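Local coordinates for sensor protein (Haloarcula marismortui ATCC 43049, PDB 3BWL) that probably acts as a sensor histidine kinase, of which this chain is a PAS domain that binds indole-3-carbaldehyde in the crystal, at residues D28-L33 against R117-S122; R87-L92 against V103-L108. All blocks are in the same frame, centred on the assembly; numbering follows the deposited sequence.

How the interactions relate
Both interactions pair antiparallel strands of one PAS sheet, and the neighbouring strands 115-124 and 100-112 join them through backbone bonds such as His106 N to Ile121 O. Interaction 1 is centred about 3 Å from the centre of the chain and is almost wholly buried: aliphatic side chains pack on one face, a buried aspartate and a water on the other. Interaction 2, centred about 12 Å from that point, includes an outermost strand of this chain, and charged side chains line one face and an aromatic the other. The face with Asp31 and Ala120 continues into that with Phe89 and Val105, and together they border the bound aldehyde; the other face of each meets the second subunit.

Interaction 1: D28-L33 against R117-S122; sequences DMIDVL and RFLAIS. With I3A (1H-indole-3-carbaldehyde), chain F.
Ile30 CG2 presses against Leu119 CD1 at 3.4 Å, tighter than usual van der Waals contact, and the two side chains cross obliquely. Ile30 also lies beside Ile121, both pointing the same way, with CG1 of Ile30 3.7 Å from CD1 of Ile121. Val32 CG2 reaches the same Leu119 CD1, so one methyl group fills the space between two branched neighbours. The beta-branched Ile30, Val32 and Ile121 suit a strand, and with Leu119 they form a face turned to the second subunit, whose Leu22 packs on Val32 and Ser26 on Leu119.

On the opposite face stand Asp31, Ala120 and Ser122. Asp31 CG sits between the backbone N and the carbonyl carbon (chi1 62°), which brings it over toward Ala120. Asp31 OD1 is 3.4 Å from Ala120 CB. OD2 lies 2.7 Å from the aldehyde O of the bound indole-3-carbaldehyde, close enough that the acid is probably protonated. A water is hydrogen-bonded to Asp31 OD1 (2.7 Å), to Ala120 O and to Ser122 OG, which Tyr93 OH holds from elsewhere. Ala120 CB is 3.0 Å from the aldehyde O, so a small residue suits this place. Leu33 CD1 flanks the ligand as well, 3.7 Å from its C4.

Six backbone bonds hold the pair, Met29, Asp31 and Leu33 each exchanging two with Ser122, Ala120 and Phe118. Ala120 N to Asp31 O is nearly straight at 167°. Two adjacent antiparallel strands, far apart in sequence, thus form part of the PAS-domain sheet whose inner face lines the ligand pocket.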
loop_
_atom_site.group_PDB
_atom_site.type_symbol
_atom_site.label_atom_id
_atom_site.label_comp_id
_atom_site.label_asym_id
_atom_site.label_seq_id
_atom_site.Cartn_x
_atom_site.Cartn_y
_atom_site.Cartn_z
ATOM N N ASP A 28 -2.683 5.792 2.543
ATOM C CA ASP A 28 -4.018 5.209 2.691
ATOM C C ASP A 28 -4.007 4.090 3.737
ATOM O O ASP A 28 -2.977 3.474 4.015
ATOM C CB ASP A 28 -4.543 4.658 1.357
ATOM C CG ASP A 28 -4.808 5.751 0.338
ATOM O OD1 ASP A 28 -5.381 6.804 0.674
ATOM O OD2 ASP A 28 -4.423 5.554 -0.829
HETATM N N MSE A 29 -5.155 3.896 4.372
HETATM C CA MSE A 29 -5.295 2.891 5.443
HETATM C C MSE A 29 -5.268 1.500 4.824
HETATM O O MSE A 29 -5.823 1.309 3.714
HETATM C CB MSE A 29 -6.637 3.089 6.134
HETATM C CG MSE A 29 -6.800 4.506 6.679
HETATM SE SE MSE A 29 -8.632 4.918 7.125
HETATM C CE MSE A 29 -8.959 3.574 8.450
ATOM N N ILE A 30 -4.632 0.537 5.523
ATOM C CA ILE A 30 -4.609 -0.849 5.068
ATOM C C ILE A 30 -5.088 -1.797 6.182
ATOM O O ILE A 30 -4.654 -1.686 7.329
ATOM C CB ILE A 30 -3.184 -1.261 4.702
ATOM C CG1 ILE A 30 -2.615 -0.311 3.643
ATOM C CG2 ILE A 30 -3.191 -2.763 4.202
ATOM C CD1 ILE A 30 -1.109 -0.630 3.257
ATOM N N ASP A 31 -5.987 -2.719 5.857
ATOM C CA ASP A 31 -6.295 -3.784 6.790
ATOM C C ASP A 31 -6.344 -5.079 5.995
ATOM O O ASP A 31 -6.560 -5.064 4.750
ATOM C CB ASP A 31 -7.621 -3.542 7.537
ATOM C CG ASP A 31 -8.830 -3.483 6.606
ATOM O OD1 ASP A 31 -9.179 -2.380 6.116
ATOM O OD2 ASP A 31 -9.487 -4.555 6.409
ATOM N N VAL A 32 -6.081 -6.169 6.704
ATOM C CA VAL A 32 -6.148 -7.531 6.168
ATOM C C VAL A 32 -7.228 -8.281 6.945
ATOM O O VAL A 32 -7.203 -8.270 8.192
ATOM C CB VAL A 32 -4.765 -8.272 6.300
ATOM C CG1 VAL A 32 -4.861 -9.684 5.709
ATOM C CG2 VAL A 32 -3.689 -7.475 5.552
ATOM N N LEU A 33 -8.149 -8.914 6.216
ATOM C CA LEU A 33 -9.285 -9.630 6.839
ATOM C C LEU A 33 -9.216 -11.102 6.507
ATOM O O LEU A 33 -8.671 -11.497 5.471
ATOM C CB LEU A 33 -10.645 -9.109 6.324
ATOM C CG LEU A 33 -10.906 -7.610 6.406
ATOM C CD1 LEU A 33 -12.329 -7.375 5.869
ATOM C CD2 LEU A 33 -10.719 -7.116 7.874
ATOM N N ARG A 117 -7.227 -14.664 2.270
ATOM C CA ARG A 117 -7.280 -13.341 2.943
ATOM C C ARG A 117 -7.869 -12.267 2.046
ATOM O O ARG A 117 -7.935 -12.437 0.835
ATOM C CB ARG A 117 -5.877 -12.892 3.394
ATOM C CG ARG A 117 -5.284 -13.763 4.529
ATOM C CD ARG A 117 -6.081 -13.568 5.818
ATOM N NE ARG A 117 -5.545 -14.330 6.940
ATOM C CZ ARG A 117 -6.009 -15.517 7.320
ATOM N NH1 ARG A 117 -6.991 -16.113 6.647
ATOM N NH2 ARG A 117 -5.476 -16.130 8.372
ATOM N N PHE A 118 -8.274 -11.155 2.659
ATOM C CA PHE A 118 -8.685 -9.975 1.919
ATOM C C PHE A 118 -7.771 -8.807 2.331
ATOM O O PHE A 118 -7.489 -8.623 3.514
ATOM C CB PHE A 118 -10.126 -9.575 2.255
ATOM C CG PHE A 118 -11.147 -10.548 1.737
ATOM C CD1 PHE A 118 -11.819 -10.269 0.559
ATOM C CD2 PHE A 118 -11.395 -11.753 2.404
ATOM C CE1 PHE A 118 -12.756 -11.170 0.037
ATOM C CE2 PHE A 118 -12.357 -12.698 1.883
ATOM C CZ PHE A 118 -13.022 -12.378 0.710
ATOM N N LEU A 119 -7.365 -8.020 1.351
ATOM C CA LEU A 119 -6.522 -6.848 1.577
ATOM C C LEU A 119 -7.358 -5.658 1.155
ATOM O O LEU A 119 -7.835 -5.593 0.005
ATOM C CB LEU A 119 -5.275 -6.960 0.709
ATOM C CG LEU A 119 -4.255 -5.823 0.711
ATOM C CD1 LEU A 119 -3.778 -5.414 2.117
ATOM C CD2 LEU A 119 -3.064 -6.224 -0.239
ATOM N N ALA A 120 -7.531 -4.714 2.080
ATOM C CA ALA A 120 -8.385 -3.540 1.885
ATOM C C ALA A 120 -7.569 -2.271 2.015
ATOM O O ALA A 120 -6.912 -2.051 3.002
ATOM C CB ALA A 120 -9.531 -3.528 2.886
ATOM N N ILE A 121 -7.585 -1.475 0.964
ATOM C CA ILE A 121 -6.963 -0.158 0.985
ATOM C C ILE A 121 -8.106 0.882 1.016
ATOM O O ILE A 121 -8.899 1.004 0.064
ATOM C CB ILE A 121 -6.020 0.063 -0.260
ATOM C CG1 ILE A 121 -5.107 -1.157 -0.521
ATOM C CG2 ILE A 121 -5.248 1.358 -0.120
ATOM C CD1 ILE A 121 -4.212 -1.604 0.619
ATOM N N SER A 122 -8.199 1.615 2.109
ATOM C CA SER A 122 -9.278 2.626 2.294
ATOM C C SER A 122 -8.755 4.040 2.081
ATOM O O SER A 122 -7.745 4.443 2.692
ATOM C CB SER A 122 -9.903 2.488 3.688
ATOM O OG SER A 122 -10.348 1.131 3.914
HETATM O O I3A F . -11.675 -4.110 4.863
HETATM C "C3'" I3A F . -12.191 -3.023 5.101
HETATM C C3 I3A F . -13.670 -2.833 4.905
HETATM C C2 I3A F . -14.285 -1.603 5.261
HETATM N N I3A F . -15.607 -1.837 4.967
HETATM C C8 I3A F . -15.819 -3.099 4.497
HETATM C C9 I3A F . -14.610 -3.787 4.463
HETATM C C4 I3A F . -14.549 -5.115 3.990
HETATM C C5 I3A F . -15.749 -5.763 3.595
HETATM C C6 I3A F . -16.977 -5.083 3.664
HETATM C C7 I3A F . -17.004 -3.745 4.106
HETATM O O HOH W 1 -8.183 -0.128 4.902
#

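Interaction 2: R87-L92 against V103-L108; sequences RKFEGL and VEVHLL. With I3A (1H-indole-3-carbaldehyde), chain F.
Arg87, Phe89 and Gly91 pair with Leu107, Val105 and Val103 in the antiparallel beta hairpin of strands 86-94 and 100-112, part of the PAS sheet. Each pair satisfies two N-H groups and two carbonyls. Leu107 N to Arg87 O is almost straight (176°), whereas Val103 N stands above the plane of the Gly91 carbonyl, 42° out of it.

On the charged face, Lys88 lays its CG over one face of the His106 ring, 3.8 Å from the centroid, a CH-pi contact. Lys88 CD lies beside the Glu104 carboxylate, 3.7 Å from OE1; the bend at chi3 (-78°) comes after it and turns CE. Lys88 NZ stays 4.5 Å from Glu104 OE1, beyond a salt bridge, and a water bridges the gap, accepting from NZ and hydrogen-bonded to OE1. Glu104 OE1 also forms a salt bridge with Arg123 of the second subunit. Long polar side chains suit the exposed Lys88 and the partly exposed Glu104, while the buried His106 has its ND1 satisfied by Asp28 of the second subunit.

On the pocket face, Val105 CB lies over the Phe89 ring toward its rim, and Leu107 CD2 meets the ring edge, 3.8 Å from CE2. Gly91 has no side chain, so Val103 CG2 lies against its backbone, 3.5 Å from Gly91 O. An alanine in place of Phe89 removes the ring and would probably open a gap between Val105, Leu107 CD2 and the indole, leaving the ligand less firmly held on that side. Phe89 CE1 is the ring's nearest atom to the ligand, 3.5 Å from C7, and C8 of the indole lies at the ring's edge.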
loop_
_atom_site.group_PDB
_atom_site.type_symbol
_atom_site.label_atom_id
_atom_site.label_comp_id
_atom_site.label_asym_id
_atom_site.label_seq_id
_atom_site.Cartn_x
_atom_site.Cartn_y
_atom_site.Cartn_z
ATOM N N ARG A 87 -12.686 -5.118 -5.979
ATOM C CA ARG A 87 -13.865 -4.266 -6.075
ATOM C C ARG A 87 -13.635 -2.977 -5.306
ATOM O O ARG A 87 -12.968 -2.983 -4.277
ATOM C CB ARG A 87 -15.079 -4.950 -5.446
ATOM C CG ARG A 87 -15.540 -6.148 -6.168
ATOM C CD ARG A 87 -16.997 -6.455 -5.797
ATOM N NE ARG A 87 -17.227 -7.855 -6.054
ATOM C CZ ARG A 87 -18.074 -8.617 -5.377
ATOM N NH1 ARG A 87 -18.807 -8.104 -4.391
ATOM N NH2 ARG A 87 -18.199 -9.902 -5.706
ATOM N N LYS A 88 -14.203 -1.879 -5.795
ATOM C CA LYS A 88 -14.233 -0.617 -5.057
ATOM C C LYS A 88 -15.669 -0.303 -4.598
ATOM O O LYS A 88 -16.640 -0.465 -5.347
ATOM C CB LYS A 88 -13.740 0.530 -5.945
ATOM C CG LYS A 88 -12.330 0.360 -6.450
ATOM C CD LYS A 88 -11.806 1.624 -7.080
ATOM C CE LYS A 88 -12.356 1.829 -8.471
ATOM N NZ LYS A 88 -11.731 3.042 -9.099
ATOM N N PHE A 89 -15.808 0.145 -3.359
ATOM C CA PHE A 89 -17.114 0.475 -2.815
ATOM C C PHE A 89 -16.945 1.440 -1.660
ATOM O O PHE A 89 -15.866 1.545 -1.074
ATOM C CB PHE A 89 -17.856 -0.781 -2.311
ATOM C CG PHE A 89 -17.089 -1.553 -1.241
ATOM C CD1 PHE A 89 -17.270 -1.269 0.112
ATOM C CD2 PHE A 89 -16.196 -2.563 -1.603
ATOM C CE1 PHE A 89 -16.564 -1.967 1.084
ATOM C CE2 PHE A 89 -15.478 -3.282 -0.639
ATOM C CZ PHE A 89 -15.669 -2.984 0.717
ATOM N N GLU A 90 -18.044 2.079 -1.285
ATOM C CA GLU A 90 -18.011 3.088 -0.250
ATOM C C GLU A 90 -18.255 2.479 1.125
ATOM O O GLU A 90 -19.071 1.564 1.280
ATOM C CB GLU A 90 -19.046 4.184 -0.579
ATOM C CG GLU A 90 -19.278 5.205 0.519
ATOM C CD GLU A 90 -20.409 6.218 0.206
ATOM O OE1 GLU A 90 -21.193 6.031 -0.755
ATOM O OE2 GLU A 90 -20.506 7.218 0.963
ATOM N N GLY A 91 -17.561 3.022 2.122
ATOM C CA GLY A 91 -17.814 2.679 3.519
ATOM C C GLY A 91 -17.788 3.947 4.341
ATOM O O GLY A 91 -17.534 5.032 3.793
ATOM N N LEU A 92 -18.038 3.811 5.628
ATOM C CA LEU A 92 -18.078 4.969 6.522
ATOM C C LEU A 92 -17.523 4.570 7.888
ATOM O O LEU A 92 -18.240 3.979 8.714
ATOM C CB LEU A 92 -19.515 5.553 6.637
ATOM C CG LEU A 92 -19.649 6.748 7.577
ATOM C CD1 LEU A 92 -19.120 8.035 6.896
ATOM C CD2 LEU A 92 -21.167 6.915 7.926
ATOM N N VAL A 103 -15.117 6.723 3.152
ATOM C CA VAL A 103 -13.983 6.142 2.448
ATOM C C VAL A 103 -14.441 5.409 1.215
ATOM O O VAL A 103 -15.609 4.985 1.114
ATOM C CB VAL A 103 -13.192 5.130 3.338
ATOM C CG1 VAL A 103 -12.551 5.863 4.520
ATOM C CG2 VAL A 103 -14.148 4.008 3.874
ATOM N N GLU A 104 -13.532 5.305 0.267
ATOM C CA GLU A 104 -13.674 4.303 -0.774
ATOM C C GLU A 104 -12.684 3.200 -0.482
ATOM O O GLU A 104 -11.449 3.446 -0.429
ATOM C CB GLU A 104 -13.427 4.867 -2.169
ATOM C CG GLU A 104 -13.576 3.787 -3.249
ATOM C CD GLU A 104 -13.266 4.297 -4.634
ATOM O OE1 GLU A 104 -12.090 4.648 -4.902
ATOM O OE2 GLU A 104 -14.186 4.324 -5.480
ATOM N N VAL A 105 -13.226 1.989 -0.320
ATOM C CA VAL A 105 -12.421 0.813 -0.037
ATOM C C VAL A 105 -12.111 0.112 -1.339
ATOM O O VAL A 105 -13.025 -0.105 -2.169
ATOM C CB VAL A 105 -13.205 -0.214 0.859
ATOM C CG1 VAL A 105 -12.324 -1.363 1.205
ATOM C CG2 VAL A 105 -13.684 0.439 2.137
ATOM N N HIS A 106 -10.833 -0.167 -1.579
ATOM C CA HIS A 106 -10.467 -1.048 -2.709
ATOM C C HIS A 106 -10.089 -2.390 -2.083
ATOM O O HIS A 106 -9.070 -2.498 -1.400
ATOM C CB HIS A 106 -9.286 -0.444 -3.532
ATOM C CG HIS A 106 -9.143 -1.011 -4.908
ATOM N ND1 HIS A 106 -8.235 -0.517 -5.822
ATOM C CD2 HIS A 106 -9.796 -2.025 -5.537
ATOM C CE1 HIS A 106 -8.333 -1.201 -6.957
ATOM N NE2 HIS A 106 -9.284 -2.111 -6.817
ATOM N N LEU A 107 -10.939 -3.417 -2.327
ATOM C CA LEU A 107 -10.791 -4.667 -1.654
ATOM C C LEU A 107 -10.345 -5.771 -2.623
ATOM O O LEU A 107 -10.851 -5.868 -3.752
ATOM C CB LEU A 107 -12.138 -5.043 -1.028
ATOM C CG LEU A 107 -12.260 -6.322 -0.196
ATOM C CD1 LEU A 107 -11.437 -6.167 1.066
ATOM C CD2 LEU A 107 -13.706 -6.520 0.222
ATOM N N LEU A 108 -9.426 -6.609 -2.149
ATOM C CA LEU A 108 -8.858 -7.703 -2.941
ATOM C C LEU A 108 -8.988 -9.007 -2.182
ATOM O O LEU A 108 -8.675 -9.040 -1.002
ATOM C CB LEU A 108 -7.344 -7.433 -3.143
ATOM C CG LEU A 108 -6.506 -8.579 -3.728
ATOM C CD1 LEU A 108 -6.925 -8.967 -5.187
ATOM C CD2 LEU A 108 -5.020 -8.267 -3.674
HETATM O O I3A F . -11.675 -4.110 4.863
HETATM C "C3'" I3A F . -12.191 -3.023 5.101
HETATM C C3 I3A F . -13.670 -2.833 4.905
HETATM C C2 I3A F . -14.285 -1.603 5.261
HETATM N N I3A F . -15.607 -1.837 4.967
HETATM C C8 I3A F . -15.819 -3.099 4.497
HETATM C C9 I3A F . -14.610 -3.787 4.463
HETATM C C4 I3A F . -14.549 -5.115 3.990
HETATM C C5 I3A F . -15.749 -5.763 3.595
HETATM C C6 I3A F . -16.977 -5.083 3.664
HETATM C C7 I3A F . -17.004 -3.745 4.106
HETATM O O HOH W 2 -11.684 5.407 -7.538
#